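Side-chain contacts in 3-oxoacyl-[acyl-carrier-protein] synthase 3 (PDB 4EWP), which probably catalyses the first condensation of fatty acid synthesis, joining an acyl group from acetyl-CoA to two carbons of malonyl-ACP: residues Val64-Ala69 / Ala103-Glu108; Arg71-Arg76 / Ala172-Val177. One frame throughout, in Å; residues are numbered along the deposited sequence.

Interaction 1 (Val64-Ala69 / Ala103-Glu108); sequences VMAVGA and ALVAHE
V67 and V105 share one first-torsion setting, chi1 159° and 175°, in which CG1 lies anti to the backbone N and CG2 anti to the carbonyl carbon. For V67 this places CG2 against the other helix, where it is the branch that does the touching. It packs on E108 CB at 3.7 Å. The same methyl reaches V105 CG1 at 4.2 Å, a looser contact. V105 uses its second branch for A66: V105 CG2 meets A66 CB at 3.7 Å, methyl against methyl. E108 lends the interface the base of its side chain, while its carboxylate is turned from 64-69 at the exposed margin. Burial falls off across the contact: A66 and V105 are buried, V67 partly exposed and E108 exposed. A66 also packs on V148 and V150 of strand 144-152, so the inner end of the contact rests on the sheet. L104 of helix 103-108 packs on W197 of the second subunit. The axes of the two short segments come within 9.4 Å at a crossing angle of -44°, and the nearest CA pair is V67 and V105, 5.8 Å apart. This is apolar helix-helix packing on one side of a mixed five-stranded sheet, as expected of the layered alpha/beta core of the thiolase fold.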
ATOM      1  N   VAL A  64      -7.599  15.603  -2.179  1.00 23.04           N
ATOM      2  CA  VAL A  64      -7.584  16.920  -2.780  1.00 22.20           C
ATOM      3  C   VAL A  64      -6.173  17.293  -3.254  1.00 26.52           C
ATOM      4  O   VAL A  64      -5.974  17.680  -4.410  1.00 26.91           O
ATOM      5  CB  VAL A  64      -8.121  17.978  -1.808  1.00 24.44           C
ATOM      6  CG1 VAL A  64      -7.749  19.387  -2.277  1.00 22.75           C
ATOM      7  CG2 VAL A  64      -9.629  17.845  -1.704  1.00 22.30           C
ATOM      8  N   MET A  65      -5.198  17.159  -2.359  1.00 23.07           N
ATOM      9  CA  MET A  65      -3.808  17.494  -2.670  1.00 23.14           C
ATOM     10  C   MET A  65      -3.241  16.577  -3.765  1.00 26.03           C
ATOM     11  O   MET A  65      -2.574  17.051  -4.689  1.00 22.38           O
ATOM     12  CB  MET A  65      -2.936  17.443  -1.402  1.00 19.40           C
ATOM     13  CG  MET A  65      -3.363  18.470  -0.323  1.00 18.42           C
ATOM     14  SD  MET A  65      -2.094  18.689   0.936  1.00 25.08           S
ATOM     15  CE  MET A  65      -2.225  17.159   1.871  1.00 19.67           C
ATOM     16  N   ALA A  66      -3.522  15.273  -3.667  1.00 19.59           N
ATOM     17  CA  ALA A  66      -3.019  14.320  -4.647  1.00 18.03           C
ATOM     18  C   ALA A  66      -3.528  14.668  -6.038  1.00 19.20           C
ATOM     19  O   ALA A  66      -2.806  14.559  -7.030  1.00 19.55           O
ATOM     20  CB  ALA A  66      -3.422  12.888  -4.264  1.00 19.31           C
ATOM     21  N   VAL A  67      -4.781  15.091  -6.107  1.00 20.17           N
ATOM     22  CA  VAL A  67      -5.417  15.379  -7.385  1.00 23.79           C
ATOM     23  C   VAL A  67      -4.806  16.604  -8.066  1.00 25.31           C
ATOM     24  O   VAL A  67      -4.533  16.591  -9.271  1.00 25.79           O
ATOM     25  CB  VAL A  67      -6.952  15.535  -7.209  1.00 18.80           C
ATOM     26  CG1 VAL A  67      -7.590  16.315  -8.369  1.00 21.08           C
ATOM     27  CG2 VAL A  67      -7.578  14.178  -7.053  1.00 20.44           C
ATOM     28  N   GLY A  68      -4.592  17.662  -7.290  1.00 28.76           N
ATOM     29  CA  GLY A  68      -3.977  18.864  -7.824  1.00 26.79           C
ATOM     30  C   GLY A  68      -2.601  18.523  -8.375  1.00 25.83           C
ATOM     31  O   GLY A  68      -2.262  18.895  -9.500  1.00 25.15           O
ATOM     32  N   ALA A  69      -1.802  17.805  -7.589  1.00 20.43           N
ATOM     33  CA  ALA A  69      -0.465  17.437  -8.050  1.00 23.97           C
ATOM     34  C   ALA A  69      -0.595  16.587  -9.314  1.00 20.35           C
ATOM     35  O   ALA A  69       0.077  16.841 -10.319  1.00 17.78           O
ATOM     36  CB  ALA A  69       0.322  16.686  -6.949  1.00 22.28           C
ATOM     37  N   ALA A 103      -8.055   5.221  -5.272  1.00 16.81           N
ATOM     38  CA  ALA A 103      -9.267   4.942  -6.037  1.00 18.98           C
ATOM     39  C   ALA A 103     -10.066   6.218  -6.220  1.00 18.19           C
ATOM     40  O   ALA A 103     -10.642   6.439  -7.287  1.00 19.25           O
ATOM     41  CB  ALA A 103     -10.111   3.841  -5.357  1.00 18.59           C
ATOM     42  N   LEU A 104     -10.089   7.065  -5.189  1.00 13.42           N
ATOM     43  CA  LEU A 104     -10.694   8.399  -5.321  1.00 23.16           C
ATOM     44  C   LEU A 104      -9.921   9.261  -6.313  1.00 25.72           C
ATOM     45  O   LEU A 104     -10.516   9.919  -7.168  1.00 31.37           O
ATOM     46  CB  LEU A 104     -10.746   9.136  -3.973  1.00 22.95           C
ATOM     47  CG  LEU A 104     -11.824   8.755  -2.961  1.00 27.14           C
ATOM     48  CD1 LEU A 104     -11.577   9.468  -1.640  1.00 24.19           C
ATOM     49  CD2 LEU A 104     -13.218   9.086  -3.495  1.00 25.55           C
ATOM     50  N   VAL A 105      -8.593   9.267  -6.190  1.00 21.45           N
ATOM     51  CA  VAL A 105      -7.764  10.074  -7.071  1.00 20.74           C
ATOM     52  C   VAL A 105      -7.996   9.674  -8.527  1.00 22.53           C
ATOM     53  O   VAL A 105      -8.237  10.531  -9.389  1.00 22.35           O
ATOM     54  CB  VAL A 105      -6.261   9.963  -6.708  1.00 19.85           C
ATOM     55  CG1 VAL A 105      -5.371  10.725  -7.719  1.00 16.86           C
ATOM     56  CG2 VAL A 105      -6.014  10.460  -5.278  1.00 16.51           C
ATOM     57  N   ALA A 106      -7.947   8.369  -8.787  1.00 21.58           N
ATOM     58  CA  ALA A 106      -8.120   7.841 -10.139  1.00 19.83           C
ATOM     59  C   ALA A 106      -9.418   8.345 -10.727  1.00 19.57           C
ATOM     60  O   ALA A 106      -9.463   8.768 -11.886  1.00 20.37           O
ATOM     61  CB  ALA A 106      -8.108   6.320 -10.129  1.00 20.21           C
ATOM     62  N   HIS A 107     -10.472   8.316  -9.910  1.00 20.99           N
ATOM     63  CA  HIS A 107     -11.790   8.744 -10.356  1.00 21.78           C
ATOM     64  C   HIS A 107     -11.833  10.236 -10.637  1.00 23.25           C
ATOM     65  O   HIS A 107     -12.322  10.653 -11.684  1.00 22.97           O
ATOM     66  CB  HIS A 107     -12.881   8.396  -9.345  1.00 20.35           C
ATOM     67  CG  HIS A 107     -14.193   9.037  -9.661  1.00 22.35           C
ATOM     68  ND1 HIS A 107     -14.861   8.807 -10.848  1.00 28.32           N
ATOM     69  CD2 HIS A 107     -14.937   9.933  -8.977  1.00 26.03           C
ATOM     70  CE1 HIS A 107     -15.970   9.523 -10.870  1.00 28.31           C
ATOM     71  NE2 HIS A 107     -16.043  10.212  -9.746  1.00 30.81           N
ATOM     72  N   GLU A 108     -11.312  11.029  -9.700  1.00 26.48           N
ATOM     73  CA  GLU A 108     -11.383  12.488  -9.797  1.00 28.35           C
ATOM     74  C   GLU A 108     -10.660  12.997 -11.030  1.00 28.35           C
ATOM     75  O   GLU A 108     -11.101  13.966 -11.656  1.00 32.65           O
ATOM     76  CB  GLU A 108     -10.773  13.157  -8.560  1.00 34.50           C
ATOM     77  CG  GLU A 108     -11.229  12.613  -7.214  1.00 41.94           C
ATOM     78  CD  GLU A 108     -12.623  13.064  -6.839  1.00 52.18           C
ATOM     79  OE1 GLU A 108     -13.290  13.697  -7.690  1.00 54.12           O
ATOM     80  OE2 GLU A 108     -13.047  12.787  -5.690  1.00 56.21           O
TER

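Interaction 2 (Arg71-Arg76 / Ala172-Val177); sequences REALER and AGAVIV
A73 and L74 of helix 71-76 pack on A174 and I176 of strand 172-177, a helix-on-sheet contact of the thiolase fold. Strand 170-180 is an inner strand of a mixed five-stranded sheet, paired with 13-22 and 144-152. The local axes pass 7.7 Å apart at -35°, and the closest CA atoms, those of A73 and V175, are 6.3 Å apart; the close approach is consistent with A73 facing another alanine, A174.

Apolar contacts make the join. A73 and A174 face each other with their methyls, CB to CB 4.4 Å, while A73 CB also lies 3.9 Å from I176 CD1. I176 has CG1 anti to its carbonyl carbon (chi1 -61°), and chi2 is extended, which carries CD1 out to the helix. A174 and I176, two residues apart, start their side chains toward the helix, whereas V175 between them starts away from it. All four touching residues are buried. Within the sheet, I176 also packs on L146 of the neighbouring strand 144-152 and V17 of strand 13-22.

Polar interactions flank this patch without joining the segments. Within the helix, R76 NH2 forms a salt bridge with E72 OE2 at 2.9 Å. That carboxylate oxygen also bonds H317 NE2, and E72 OE1 takes the backbone N-H of A21, so both oxygens are held and the glutamate ties the helix to strand 13-22.

The terminal methyl of I176 lies against the A73-L74 peptide. L74 starts away from the strand and only its CD2 reaches back, 3.8 Å from I176 CD1, the two side chains crossing at about a right angle. That same terminal methyl, I176 CD1, rests 3.6 Å from the carbonyl oxygen A73 O.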
ATOM      1  N   ARG A  71      -2.984  16.520 -11.485  1.00 17.47           N
ATOM      2  CA  ARG A  71      -3.399  17.310 -12.648  1.00 25.24           C
ATOM      3  C   ARG A  71      -2.254  18.133 -13.260  1.00 23.57           C
ATOM      4  O   ARG A  71      -2.159  18.241 -14.482  1.00 24.71           O
ATOM      5  CB  ARG A  71      -4.594  18.211 -12.329  1.00 28.90           C
ATOM      6  CG  ARG A  71      -5.855  17.461 -11.937  1.00 33.30           C
ATOM      7  CD  ARG A  71      -7.064  18.381 -12.072  1.00 37.09           C
ATOM      8  NE  ARG A  71      -8.178  18.005 -11.204  1.00 36.60           N
ATOM      9  CZ  ARG A  71      -9.196  17.244 -11.583  1.00 37.43           C
ATOM     10  NH1 ARG A  71      -9.237  16.755 -12.818  1.00 41.14           N
ATOM     11  NH2 ARG A  71     -10.171  16.966 -10.730  1.00 36.00           N
ATOM     12  N   GLU A  72      -1.392  18.715 -12.425  1.00 21.81           N
ATOM     13  CA  GLU A  72      -0.254  19.457 -12.971  1.00 26.43           C
ATOM     14  C   GLU A  72       0.658  18.548 -13.797  1.00 27.39           C
ATOM     15  O   GLU A  72       1.126  18.923 -14.879  1.00 30.22           O
ATOM     16  CB  GLU A  72       0.567  20.155 -11.888  1.00 27.05           C
ATOM     17  CG  GLU A  72       1.716  20.932 -12.497  1.00 32.95           C
ATOM     18  CD  GLU A  72       2.512  21.726 -11.499  1.00 34.00           C
ATOM     19  OE1 GLU A  72       2.260  21.602 -10.285  1.00 36.67           O
ATOM     20  OE2 GLU A  72       3.396  22.477 -11.946  1.00 36.59           O
ATOM     21  N   ALA A  73       0.893  17.345 -13.287  1.00 23.15           N
ATOM     22  CA  ALA A  73       1.743  16.376 -13.970  1.00 24.43           C
ATOM     23  C   ALA A  73       1.132  16.000 -15.313  1.00 23.86           C
ATOM     24  O   ALA A  73       1.819  15.932 -16.330  1.00 28.55           O
ATOM     25  CB  ALA A  73       1.940  15.135 -13.105  1.00 18.71           C
ATOM     26  N   LEU A  74      -0.175  15.776 -15.310  1.00 24.42           N
ATOM     27  CA  LEU A  74      -0.886  15.408 -16.523  1.00 23.95           C
ATOM     28  C   LEU A  74      -0.756  16.500 -17.581  1.00 32.07           C
ATOM     29  O   LEU A  74      -0.466  16.223 -18.750  1.00 32.37           O
ATOM     30  CB  LEU A  74      -2.347  15.158 -16.205  1.00 18.47           C
ATOM     31  CG  LEU A  74      -2.652  13.774 -15.635  1.00 22.67           C
ATOM     32  CD1 LEU A  74      -4.109  13.690 -15.156  1.00 22.86           C
ATOM     33  CD2 LEU A  74      -2.350  12.685 -16.675  1.00 17.94           C
ATOM     34  N   GLU A  75      -0.969  17.747 -17.162  1.00 34.22           N
ATOM     35  CA  GLU A  75      -0.872  18.891 -18.068  1.00 32.36           C
ATOM     36  C   GLU A  75       0.549  19.060 -18.651  1.00 28.74           C
ATOM     37  O   GLU A  75       0.731  19.294 -19.854  1.00 29.72           O
ATOM     38  CB  GLU A  75      -1.333  20.166 -17.360  1.00 39.22           C
ATOM     39  CG  GLU A  75      -1.213  21.413 -18.227  1.00 56.37           C
ATOM     40  CD  GLU A  75      -1.467  22.704 -17.460  1.00 70.44           C
ATOM     41  OE1 GLU A  75      -1.221  22.723 -16.231  1.00 75.93           O
ATOM     42  OE2 GLU A  75      -1.905  23.697 -18.087  1.00 72.32           O
ATOM     43  N   ARG A  76       1.559  18.929 -17.799  1.00 23.52           N
ATOM     44  CA  ARG A  76       2.948  19.034 -18.249  1.00 25.56           C
ATOM     45  C   ARG A  76       3.381  17.892 -19.155  1.00 25.22           C
ATOM     46  O   ARG A  76       4.274  18.059 -19.967  1.00 24.49           O
ATOM     47  CB  ARG A  76       3.892  19.095 -17.057  1.00 25.66           C
ATOM     48  CG  ARG A  76       3.900  20.423 -16.336  1.00 28.82           C
ATOM     49  CD  ARG A  76       4.897  20.342 -15.216  1.00 39.05           C
ATOM     50  NE  ARG A  76       4.963  21.582 -14.473  1.00 50.26           N
ATOM     51  CZ  ARG A  76       6.026  21.961 -13.778  1.00 55.67           C
ATOM     52  NH1 ARG A  76       7.101  21.183 -13.751  1.00 56.18           N
ATOM     53  NH2 ARG A  76       6.016  23.113 -13.122  1.00 55.40           N
ATOM     54  N   ALA A 172       1.631  17.426  -1.591  1.00 22.52           N
ATOM     55  CA  ALA A 172       1.627  16.313  -2.531  1.00 20.03           C
ATOM     56  C   ALA A 172       2.606  16.580  -3.660  1.00 23.20           C
ATOM     57  O   ALA A 172       2.768  17.712  -4.100  1.00 23.53           O
ATOM     58  CB  ALA A 172       0.237  16.109  -3.092  1.00 15.25           C
ATOM     59  N   GLY A 173       3.251  15.529  -4.139  1.00 20.93           N
ATOM     60  CA  GLY A 173       4.154  15.650  -5.262  1.00 20.90           C
ATOM     61  C   GLY A 173       3.878  14.487  -6.182  1.00 19.91           C
ATOM     62  O   GLY A 173       3.757  13.350  -5.724  1.00 23.82           O
ATOM     63  N   ALA A 174       3.772  14.753  -7.475  1.00 18.72           N
ATOM     64  CA  ALA A 174       3.360  13.698  -8.400  1.00 20.96           C
ATOM     65  C   ALA A 174       4.287  13.551  -9.587  1.00 18.26           C
ATOM     66  O   ALA A 174       4.815  14.518 -10.099  1.00 24.16           O
ATOM     67  CB  ALA A 174       1.923  13.919  -8.874  1.00 20.27           C
ATOM     68  N   VAL A 175       4.445  12.326 -10.048  1.00 17.56           N
ATOM     69  CA  VAL A 175       5.314  12.057 -11.173  1.00 20.02           C
ATOM     70  C   VAL A 175       4.591  11.098 -12.132  1.00 24.53           C
ATOM     71  O   VAL A 175       3.760  10.284 -11.707  1.00 20.99           O
ATOM     72  CB  VAL A 175       6.631  11.488 -10.622  1.00 23.21           C
ATOM     73  CG1 VAL A 175       6.976  10.144 -11.219  1.00 22.51           C
ATOM     74  CG2 VAL A 175       7.760  12.539 -10.691  1.00 20.10           C
ATOM     75  N   ILE A 176       4.858  11.228 -13.426  1.00 23.12           N
ATOM     76  CA  ILE A 176       4.330  10.259 -14.383  1.00 20.04           C
ATOM     77  C   ILE A 176       5.442   9.452 -15.054  1.00 20.09           C
ATOM     78  O   ILE A 176       6.346  10.005 -15.676  1.00 18.94           O
ATOM     79  CB  ILE A 176       3.422  10.909 -15.455  1.00 18.76           C
ATOM     80  CG1 ILE A 176       2.205  11.569 -14.789  1.00 15.84           C
ATOM     81  CG2 ILE A 176       2.957   9.840 -16.451  1.00 17.57           C
ATOM     82  CD1 ILE A 176       1.361  12.368 -15.755  1.00 17.08           C
ATOM     83  N   VAL A 177       5.378   8.136 -14.914  1.00 19.97           N
ATOM     84  CA  VAL A 177       6.399   7.282 -15.489  1.00 18.53           C
ATOM     85  C   VAL A 177       5.864   6.657 -16.767  1.00 23.31           C
ATOM     86  O   VAL A 177       4.785   6.054 -16.769  1.00 25.41           O
ATOM     87  CB  VAL A 177       6.794   6.179 -14.508  1.00 19.55           C
ATOM     88  CG1 VAL A 177       7.861   5.268 -15.132  1.00 20.72           C
ATOM     89  CG2 VAL A 177       7.268   6.794 -13.193  1.00 14.86           C
TER

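Helix 62-76 serves both contacts, meeting helix 101-108 in interaction 1 and strand 170-180 in interaction 2; their centres lie 11 Å apart. Interaction 2 is wholly buried, whereas interaction 1 grades from buried to exposed. The buried surfaces are nearly equal, 170 and 160 Å², and both joins are apolar. Chemistry differs at their margins: an acidic residue contributes carbon atoms to the helix pair, while a glutamate beside the strand contact is engaged by charged and polar partners. Between them, A69 packs on A172 and A174, and R71 NH2 makes a weak hydrogen bond to E108 O, linking the two regions. Both lie away from the predicted active-site residues.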